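Side-chain contact in suppressor of fused family protein (Neisseria gonorrhoeae, PDB 3K5J), which is of unknown function but resembles the N-terminal domain of human Suppressor of fused and may, like it, act by binding other proteins: residues Ser71-Glu74 against Thr75-Ile79. Numbering follows the deposited sequence.
Sequences SPFE and TPEHI
Two partners grip the hydroxyl of Ser-71: OG accepts a hydrogen bond from His-78 NE2 at 2.9 Å and donates its own proton to Phe-73 O at 2.7 Å. The imidazole meets OG at its edge, the oxygen lying 12° out of the ring plane, while toward Phe-73 the hydroxyl sits in the carbonyl plane, on a lone pair. With OG turned opposite the backbone N (chi1 -172°), the short serine side chain faces the helix and ties the end of strand 65-71 to the first turn of helix 77-91. The chain runs here from the last residue of that strand through a loop into the helix, and Thr-75, just before the turn into the helix, makes a capping bond: OG1 accepts from Glu-77 N at 3.1 Å, with a fairly straight N-H...O angle of 162°. The same hydroxyl donates to Glu-77 OE1 at 2.7 Å, reaching the anti side of the carboxylate; the other oxygen, OE2, bonds to Glu-110 N, so both ends of the group are held. Thr-75 CG2 lies obliquely against the Phe-73 ring, 3.7 Å from CE1. With CG between the backbone N and the carbonyl carbon, the Phe-73 ring is brought against the threonine methyl. Tyr-54 of strand 52-57 lies beside the turn, its OH hydrogen-bonded to Thr-75 N and its ring meeting that of His-78 with the two planes steeply inclined.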
loop_
_atom_site.group_PDB
_atom_site.type_symbol
_atom_site.label_atom_id
_atom_site.label_comp_id
_atom_site.label_asym_id
_atom_site.label_seq_id
_atom_site.Cartn_x
_atom_site.Cartn_y
_atom_site.Cartn_z
ATOM N N SER A 71 2.497 -4.246 -7.269
ATOM C CA SER A 71 2.982 -3.587 -8.483
ATOM C C SER A 71 3.204 -4.565 -9.616
ATOM O O SER A 71 3.802 -5.631 -9.418
ATOM C CB SER A 71 4.293 -2.867 -8.211
ATOM O OG SER A 71 4.695 -2.075 -9.305
ATOM N N PRO A 72 2.796 -4.181 -10.833
ATOM C CA PRO A 72 3.041 -5.077 -11.977
ATOM C C PRO A 72 4.507 -5.255 -12.358
ATOM O O PRO A 72 4.864 -6.231 -13.046
ATOM C CB PRO A 72 2.215 -4.410 -13.107
ATOM C CG PRO A 72 2.089 -3.017 -12.740
ATOM C CD PRO A 72 2.007 -2.996 -11.224
ATOM N N PHE A 73 5.331 -4.313 -11.959
ATOM C CA PHE A 73 6.753 -4.356 -12.246
ATOM C C PHE A 73 7.547 -3.775 -11.081
ATOM O O PHE A 73 7.018 -3.073 -10.211
ATOM C CB PHE A 73 7.060 -3.611 -13.570
ATOM C CG PHE A 73 6.457 -2.199 -13.644
ATOM C CD1 PHE A 73 7.059 -1.120 -12.999
ATOM C CD2 PHE A 73 5.319 -1.966 -14.391
ATOM C CE1 PHE A 73 6.508 0.182 -13.088
ATOM C CE2 PHE A 73 4.745 -0.678 -14.452
ATOM C CZ PHE A 73 5.349 0.377 -13.845
ATOM N N GLU A 74 8.842 -4.093 -11.074
ATOM C CA GLU A 74 9.775 -3.553 -10.104
ATOM C C GLU A 74 9.982 -2.097 -10.368
ATOM O O GLU A 74 10.262 -1.666 -11.517
ATOM C CB GLU A 74 11.124 -4.268 -10.239
ATOM C CG GLU A 74 12.131 -3.868 -9.219
ATOM C CD GLU A 74 13.429 -4.652 -9.298
ATOM O OE1 GLU A 74 13.756 -5.162 -10.394
ATOM O OE2 GLU A 74 14.097 -4.763 -8.237
ATOM N N THR A 75 9.898 -1.296 -9.320
ATOM C CA THR A 75 10.182 0.121 -9.425
ATOM C C THR A 75 10.441 0.733 -8.052
ATOM O O THR A 75 9.657 0.529 -7.138
ATOM C CB THR A 75 9.073 0.917 -10.115
ATOM O OG1 THR A 75 9.399 2.299 -10.040
ATOM C CG2 THR A 75 7.694 0.653 -9.573
ATOM N N PRO A 76 11.488 1.551 -7.930
ATOM C CA PRO A 76 11.741 2.239 -6.686
ATOM C C PRO A 76 10.719 3.334 -6.387
ATOM O O PRO A 76 10.699 3.894 -5.274
ATOM C CB PRO A 76 13.145 2.817 -6.890
ATOM C CG PRO A 76 13.225 3.014 -8.298
ATOM C CD PRO A 76 12.542 1.836 -8.907
ATOM N N GLU A 77 9.832 3.626 -7.322
ATOM C CA GLU A 77 8.757 4.561 -7.052
ATOM C C GLU A 77 8.008 4.202 -5.760
ATOM O O GLU A 77 7.580 5.085 -5.003
ATOM C CB GLU A 77 7.792 4.627 -8.241
ATOM C CG GLU A 77 8.407 5.313 -9.472
ATOM C CD GLU A 77 7.617 5.033 -10.748
ATOM O OE1 GLU A 77 7.551 3.844 -11.148
ATOM O OE2 GLU A 77 7.080 6.009 -11.324
ATOM N N HIS A 78 7.825 2.914 -5.538
ATOM C CA HIS A 78 7.051 2.505 -4.373
ATOM C C HIS A 78 7.790 2.680 -3.052
ATOM O O HIS A 78 7.165 2.908 -2.002
ATOM C CB HIS A 78 6.545 1.075 -4.549
ATOM C CG HIS A 78 5.730 0.910 -5.794
ATOM N ND1 HIS A 78 4.741 1.807 -6.152
ATOM C CD2 HIS A 78 5.781 -0.020 -6.777
ATOM C CE1 HIS A 78 4.212 1.401 -7.297
ATOM N NE2 HIS A 78 4.830 0.306 -7.706
ATOM N N ILE A 79 9.114 2.565 -3.099
ATOM C CA ILE A 79 9.937 2.817 -1.948
ATOM C C ILE A 79 9.815 4.307 -1.564
ATOM O O ILE A 79 9.605 4.654 -0.389
ATOM C CB ILE A 79 11.428 2.437 -2.195
ATOM C CG1 ILE A 79 11.531 0.958 -2.583
ATOM C CG2 ILE A 79 12.245 2.701 -0.975
ATOM C CD1 ILE A 79 12.912 0.561 -3.112
#